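Local coordinates for protein tannase (PDB 6YQ4) that probably hydrolyses gallotannins as an alpha/beta-hydrolase-type tannase that also binds a magnesium ion, at residues I53-E56 with Y57-L61; L101-A104 with L105-Y109. All blocks are in the same frame, centred on the assembly; numbering follows the deposited sequence.

Contact 1: residues I53-E56 with Y57-L61; sequences IPEE and YFNNL
Tyr57 N donates to Pro54 O, Phe58 N to Glu55 O and Asn59 N to Glu56 O, three i+3 backbone hydrogen bonds that wind the chain into a short 3-10 turn where strand 48-54 leaves the mixed sheet. Glu56 O takes a second bond, from Leu61 N at 3.1 Å, and the two donors approach it from opposite faces of its plane. This carbonyl thus closes the turn and also holds the start of the loop beyond it.

The side chains of Ile53 and Pro54 each meet an aromatic ring. CG2 of Ile53 lies 3.6 Å from CE2 of Phe58, and the two side chains cross at about a right angle. The same methyl reaches the edge of the Tyr57 ring near its plane. CG2 is set there by its position anti to the backbone N. Pro54 CB sits over one face of the Tyr57 ring, offset toward the rim, and Pro54 CD is 3.7 Å from Tyr57 CD2. Glu55 also crosses Phe58 at about a right angle, its OE1 4.1 Å from CD2 of the ring, with carboxylate and ring planes 28° apart. That carboxylate forms a salt bridge with Arg30 of strand 26-36, which also makes a cation-pi contact with Phe58. The turn is thereby tied to the neighbouring strand. Ile53 also lies close to the magnesium-binding Met153. Glu56 CB packs 3.7 Å from Leu61 CB, where the two side chains cross obliquely.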
ATOM      1  N   ILE A  53      24.153  -5.026   2.763  1.00 34.67           N
ATOM      2  CA  ILE A  53      24.888  -5.051   1.502  1.00 37.41           C
ATOM      3  C   ILE A  53      25.567  -6.408   1.330  1.00 38.92           C
ATOM      4  O   ILE A  53      26.247  -6.879   2.259  1.00 38.66           O
ATOM      5  CB  ILE A  53      25.914  -3.913   1.451  1.00 38.88           C
ATOM      6  CG1 ILE A  53      25.247  -2.593   1.831  1.00 34.39           C
ATOM      7  CG2 ILE A  53      26.606  -3.858   0.074  1.00 37.97           C
ATOM      8  CD1 ILE A  53      26.137  -1.392   1.582  1.00 39.46           C
ATOM      9  N   PRO A  54      25.420  -7.066   0.177  1.00 37.26           N
ATOM     10  CA  PRO A  54      26.112  -8.347  -0.027  1.00 39.73           C
ATOM     11  C   PRO A  54      27.622  -8.231   0.158  1.00 46.52           C
ATOM     12  O   PRO A  54      28.245  -7.219  -0.180  1.00 38.81           O
ATOM     13  CB  PRO A  54      25.744  -8.722  -1.464  1.00 36.38           C
ATOM     14  CG  PRO A  54      24.419  -8.048  -1.691  1.00 35.72           C
ATOM     15  CD  PRO A  54      24.523  -6.737  -0.946  1.00 34.49           C
ATOM     16  N   GLU A  55      28.205  -9.293   0.726  1.00 47.58           N
ATOM     17  CA  GLU A  55      29.631  -9.308   1.024  1.00 45.29           C
ATOM     18  C   GLU A  55      30.473  -9.256  -0.243  1.00 49.64           C
ATOM     19  O   GLU A  55      31.598  -8.741  -0.220  1.00 52.07           O
ATOM     20  CB  GLU A  55      29.958 -10.550   1.870  1.00 49.39           C
ATOM     21  CG  GLU A  55      31.433 -10.754   2.263  1.00 50.34           C
ATOM     22  CD  GLU A  55      32.011  -9.656   3.150  1.00 54.54           C
ATOM     23  OE1 GLU A  55      31.253  -8.786   3.615  1.00 56.03           O
ATOM     24  OE2 GLU A  55      33.238  -9.664   3.386  1.00 59.56           O
ATOM     25  N   GLU A  56      29.947  -9.777  -1.356  1.00 54.27           N
ATOM     26  CA  GLU A  56      30.646  -9.705  -2.638  1.00 54.73           C
ATOM     27  C   GLU A  56      31.051  -8.281  -2.995  1.00 57.64           C
ATOM     28  O   GLU A  56      32.089  -8.073  -3.630  1.00 57.16           O
ATOM     29  CB  GLU A  56      29.757 -10.273  -3.754  1.00 53.35           C
ATOM     30  CG  GLU A  56      29.660 -11.792  -3.788  1.00 57.49           C
ATOM     31  CD  GLU A  56      28.692 -12.369  -2.754  1.00 57.19           C
ATOM     32  OE1 GLU A  56      28.504 -13.604  -2.770  1.00 58.20           O
ATOM     33  OE2 GLU A  56      28.123 -11.603  -1.940  1.00 50.91           O
ATOM     34  N   TYR A  57      30.244  -7.293  -2.607  1.00 57.24           N
ATOM     35  CA  TYR A  57      30.427  -5.905  -3.016  1.00 52.33           C
ATOM     36  C   TYR A  57      31.539  -5.197  -2.252  1.00 57.84           C
ATOM     37  O   TYR A  57      31.780  -4.003  -2.495  1.00 53.10           O
ATOM     38  CB  TYR A  57      29.103  -5.162  -2.861  1.00 42.05           C
ATOM     39  CG  TYR A  57      28.028  -5.682  -3.803  1.00 42.97           C
ATOM     40  CD1 TYR A  57      28.349  -6.540  -4.853  1.00 42.54           C
ATOM     41  CD2 TYR A  57      26.702  -5.314  -3.645  1.00 43.75           C
ATOM     42  CE1 TYR A  57      27.376  -7.020  -5.705  1.00 43.16           C
ATOM     43  CE2 TYR A  57      25.724  -5.779  -4.501  1.00 43.18           C
ATOM     44  CZ  TYR A  57      26.065  -6.633  -5.525  1.00 41.92           C
ATOM     45  OH  TYR A  57      25.082  -7.096  -6.368  1.00 43.07           O
ATOM     46  N   PHE A  58      32.217  -5.910  -1.345  1.00 55.49           N
ATOM     47  CA  PHE A  58      33.419  -5.438  -0.674  1.00 52.79           C
ATOM     48  C   PHE A  58      34.659  -6.216  -1.093  1.00 53.18           C
ATOM     49  O   PHE A  58      35.750  -5.957  -0.581  1.00 57.16           O
ATOM     50  CB  PHE A  58      33.226  -5.506   0.845  1.00 45.31           C
ATOM     51  CG  PHE A  58      32.043  -4.724   1.320  1.00 46.39           C
ATOM     52  CD1 PHE A  58      32.172  -3.385   1.658  1.00 43.72           C
ATOM     53  CD2 PHE A  58      30.787  -5.316   1.392  1.00 49.15           C
ATOM     54  CE1 PHE A  58      31.073  -2.654   2.072  1.00 42.92           C
ATOM     55  CE2 PHE A  58      29.681  -4.591   1.811  1.00 44.87           C
ATOM     56  CZ  PHE A  58      29.831  -3.261   2.160  1.00 43.62           C
ATOM     57  N   ASN A  59      34.516  -7.160  -2.018  1.00 54.15           N
ATOM     58  CA  ASN A  59      35.628  -7.951  -2.523  1.00 54.18           C
ATOM     59  C   ASN A  59      35.708  -7.890  -4.045  1.00 58.88           C
ATOM     60  O   ASN A  59      36.313  -8.777  -4.656  1.00 66.61           O
ATOM     61  CB  ASN A  59      35.511  -9.409  -2.065  1.00 55.21           C
ATOM     62  CG  ASN A  59      35.255  -9.547  -0.571  1.00 59.65           C
ATOM     63  OD1 ASN A  59      34.311  -8.970  -0.032  1.00 60.11           O
ATOM     64  ND2 ASN A  59      36.085 -10.338   0.101  1.00 58.80           N
ATOM     65  N   ASN A  60      35.088  -6.880  -4.670  1.00 55.38           N
ATOM     66  CA  ASN A  60      35.185  -6.659  -6.118  1.00 63.94           C
ATOM     67  C   ASN A  60      34.596  -7.816  -6.918  1.00 61.55           C
ATOM     68  O   ASN A  60      35.103  -8.185  -7.984  1.00 60.31           O
ATOM     69  CB  ASN A  60      36.625  -6.389  -6.538  1.00 71.26           C
ATOM     70  CG  ASN A  60      36.974  -4.933  -6.434  1.00 83.13           C
ATOM     71  OD1 ASN A  60      36.799  -4.177  -7.387  1.00 89.28           O
ATOM     72  ND2 ASN A  60      37.446  -4.518  -5.260  1.00 84.20           N
ATOM     73  N   LEU A  61      33.505  -8.369  -6.410  1.00 51.46           N
ATOM     74  CA  LEU A  61      32.829  -9.512  -6.993  1.00 51.58           C
ATOM     75  C   LEU A  61      31.447  -9.088  -7.471  1.00 54.04           C
ATOM     76  O   LEU A  61      30.913  -8.046  -7.072  1.00 49.24           O
ATOM     77  CB  LEU A  61      32.715 -10.647  -5.968  1.00 50.31           C
ATOM     78  CG  LEU A  61      33.896 -11.615  -5.844  1.00 54.70           C
ATOM     79  CD1 LEU A  61      33.740 -12.522  -4.621  1.00 53.36           C
ATOM     80  CD2 LEU A  61      33.997 -12.448  -7.113  1.00 58.60           C
TER

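Contact 2: residues L101-A104 with L105-Y109; sequences LTYA and LSKGY
Ala104, Tyr103 and Leu105 carry this contact with Lys107 and Tyr109 at the C-terminal end of helix 100-106. Ala104 works mainly through its carbonyl. Its O accepts from Tyr109 N at 3.0 Å, with the donor above the carbonyl plane, and takes a weak bond from Lys107 N. The same oxygen lies at the edge of the Tyr109 ring, in its plane, 3.3 Å from CD1. Ala104 CB packs against Tyr109 CB at 4.0 Å. Beyond the contact, Ala104 also touches Phe486 of helix 482-493 and Val111 of strand 110-114.

The ring of Tyr103 runs beside Lys107, both side chains pointing the same way. Lys107 bends at chi2 and chi4, which brings NZ to 3.1 Å from CE1 of Tyr103. NZ comes obliquely to the ring. Tyr103 O is gripped twice, by Ser106 OG at 2.7 Å and by Lys107 N. The hydroxyl of Ser106 can fold back to this carbonyl because OG stands between its own backbone N and carbonyl carbon (chi1 73°).

Leu105 N donates to Leu101 O, a regular helical bond. The start of the Leu105 side chain packs against that same carbonyl, with CB and CG each 3.6 Å from Leu101 O. Outside the contact, this leucine touches Val111 of strand 110-114 and Ile27 and Tyr29 of strand 26-36.

Gly108 turns the chain with a positive phi of 90°. Together with the bonds from Gly108 N to Leu105 O and from Tyr109 N to Ala104 O, this makes a Schellman motif. It ends the helix of the beta-alpha-beta unit made by strand 73-76, helix 100-106 and strand 110-114.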
ATOM      1  N   LEU A 101      13.752  -9.467   2.052  1.00 30.14           N
ATOM      2  CA  LEU A 101      15.090  -8.890   2.147  1.00 24.51           C
ATOM      3  C   LEU A 101      16.158  -9.947   1.917  1.00 31.53           C
ATOM      4  O   LEU A 101      17.178  -9.678   1.266  1.00 26.66           O
ATOM      5  CB  LEU A 101      15.291  -8.237   3.516  1.00 24.97           C
ATOM      6  CG  LEU A 101      14.553  -6.937   3.830  1.00 26.67           C
ATOM      7  CD1 LEU A 101      13.039  -7.152   4.013  1.00 25.53           C
ATOM      8  CD2 LEU A 101      15.176  -6.282   5.062  1.00 30.21           C
ATOM      9  N   THR A 102      15.958 -11.148   2.481  1.00 30.95           N
ATOM     10  CA  THR A 102      16.852 -12.267   2.186  1.00 35.73           C
ATOM     11  C   THR A 102      16.820 -12.609   0.700  1.00 38.27           C
ATOM     12  O   THR A 102      17.858 -12.892   0.092  1.00 38.14           O
ATOM     13  CB  THR A 102      16.447 -13.495   2.996  1.00 35.56           C
ATOM     14  OG1 THR A 102      16.530 -13.219   4.404  1.00 33.59           O
ATOM     15  CG2 THR A 102      17.322 -14.682   2.636  1.00 29.81           C
ATOM     16  N   TYR A 103      15.626 -12.612   0.107  1.00 36.04           N
ATOM     17  CA  TYR A 103      15.501 -12.825  -1.326  1.00 34.14           C
ATOM     18  C   TYR A 103      16.281 -11.763  -2.095  1.00 37.19           C
ATOM     19  O   TYR A 103      17.051 -12.082  -3.010  1.00 32.87           O
ATOM     20  CB  TYR A 103      14.020 -12.823  -1.728  1.00 38.13           C
ATOM     21  CG  TYR A 103      13.758 -13.687  -2.942  1.00 46.76           C
ATOM     22  CD1 TYR A 103      14.111 -13.243  -4.220  1.00 47.07           C
ATOM     23  CD2 TYR A 103      13.193 -14.957  -2.814  1.00 40.59           C
ATOM     24  CE1 TYR A 103      13.918 -14.037  -5.341  1.00 42.55           C
ATOM     25  CE2 TYR A 103      12.986 -15.756  -3.933  1.00 43.65           C
ATOM     26  CZ  TYR A 103      13.356 -15.287  -5.200  1.00 44.10           C
ATOM     27  OH  TYR A 103      13.160 -16.064  -6.322  1.00 43.39           O
ATOM     28  N   ALA A 104      16.111 -10.494  -1.709  1.00 32.91           N
ATOM     29  CA  ALA A 104      16.802  -9.405  -2.383  1.00 26.76           C
ATOM     30  C   ALA A 104      18.319  -9.592  -2.324  1.00 40.96           C
ATOM     31  O   ALA A 104      19.013  -9.471  -3.343  1.00 45.97           O
ATOM     32  CB  ALA A 104      16.381  -8.066  -1.775  1.00 25.64           C
ATOM     33  N   LEU A 105      18.849  -9.918  -1.142  1.00 38.51           N
ATOM     34  CA  LEU A 105      20.292 -10.089  -0.998  1.00 35.22           C
ATOM     35  C   LEU A 105      20.811 -11.232  -1.858  1.00 31.55           C
ATOM     36  O   LEU A 105      21.902 -11.134  -2.432  1.00 39.06           O
ATOM     37  CB  LEU A 105      20.660 -10.324   0.465  1.00 35.88           C
ATOM     38  CG  LEU A 105      20.707  -9.084   1.362  1.00 36.97           C
ATOM     39  CD1 LEU A 105      20.842  -9.532   2.806  1.00 37.08           C
ATOM     40  CD2 LEU A 105      21.844  -8.137   0.962  1.00 30.68           C
ATOM     41  N   SER A 106      20.052 -12.323  -1.960  1.00 31.45           N
ATOM     42  CA  SER A 106      20.524 -13.457  -2.751  1.00 43.44           C
ATOM     43  C   SER A 106      20.598 -13.106  -4.230  1.00 45.33           C
ATOM     44  O   SER A 106      21.450 -13.635  -4.953  1.00 50.54           O
ATOM     45  CB  SER A 106      19.608 -14.667  -2.558  1.00 40.75           C
ATOM     46  OG  SER A 106      18.373 -14.458  -3.229  1.00 38.08           O
ATOM     47  N   LYS A 107      19.712 -12.227  -4.690  1.00 42.71           N
ATOM     48  CA  LYS A 107      19.699 -11.749  -6.065  1.00 42.48           C
ATOM     49  C   LYS A 107      20.671 -10.597  -6.305  1.00 39.27           C
ATOM     50  O   LYS A 107      20.715 -10.067  -7.419  1.00 45.51           O
ATOM     51  CB  LYS A 107      18.275 -11.321  -6.452  1.00 40.07           C
ATOM     52  CG  LYS A 107      17.338 -12.491  -6.722  1.00 41.63           C
ATOM     53  CD  LYS A 107      17.882 -13.319  -7.895  1.00 52.38           C
ATOM     54  CE  LYS A 107      17.408 -14.759  -7.847  1.00 47.81           C
ATOM     55  NZ  LYS A 107      15.953 -14.791  -7.588  1.00 50.61           N
ATOM     56  N   GLY A 108      21.427 -10.176  -5.296  1.00 34.23           N
ATOM     57  CA  GLY A 108      22.423  -9.142  -5.499  1.00 36.97           C
ATOM     58  C   GLY A 108      21.966  -7.712  -5.291  1.00 41.74           C
ATOM     59  O   GLY A 108      22.699  -6.794  -5.674  1.00 40.64           O
ATOM     60  N   TYR A 109      20.785  -7.491  -4.710  1.00 30.57           N
ATOM     61  CA  TYR A 109      20.333  -6.141  -4.378  1.00 36.79           C
ATOM     62  C   TYR A 109      20.964  -5.648  -3.083  1.00 37.99           C
ATOM     63  O   TYR A 109      21.205  -6.420  -2.152  1.00 46.65           O
ATOM     64  CB  TYR A 109      18.808  -6.087  -4.227  1.00 33.87           C
ATOM     65  CG  TYR A 109      18.080  -6.379  -5.498  1.00 37.94           C
ATOM     66  CD1 TYR A 109      17.922  -7.683  -5.945  1.00 43.79           C
ATOM     67  CD2 TYR A 109      17.579  -5.359  -6.275  1.00 46.95           C
ATOM     68  CE1 TYR A 109      17.278  -7.957  -7.137  1.00 48.04           C
ATOM     69  CE2 TYR A 109      16.930  -5.627  -7.475  1.00 56.80           C
ATOM     70  CZ  TYR A 109      16.784  -6.923  -7.896  1.00 54.57           C
ATOM     71  OH  TYR A 109      16.139  -7.181  -9.079  1.00 61.51           O
TER

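How the contacts relate
Each contact lies where a regular element ends, and the two are neighbours in the fold. Contact 1 ends strand 48-54 and is only partly buried, with three of its residues exposed. Contact 2 ends helix 100-106 and is buried, leading into strand 110-114, the sheet neighbour of strand 48-54. Both close on backbone bonds with a shared carbonyl. Contact 1 adds aromatic packing and a charged link to Arg30, outside its segments. Contact 2 adds a serine hydroxyl bond to a helix carbonyl and a Schellman motif. They touch directly: Tyr57 OH lies 2.5 Å from Gly108 O, a probable hydrogen bond. Pro54 CD also packs on Leu105 CD2 at 3.6 Å. Contact 1 is the nearer to the bound magnesium ion.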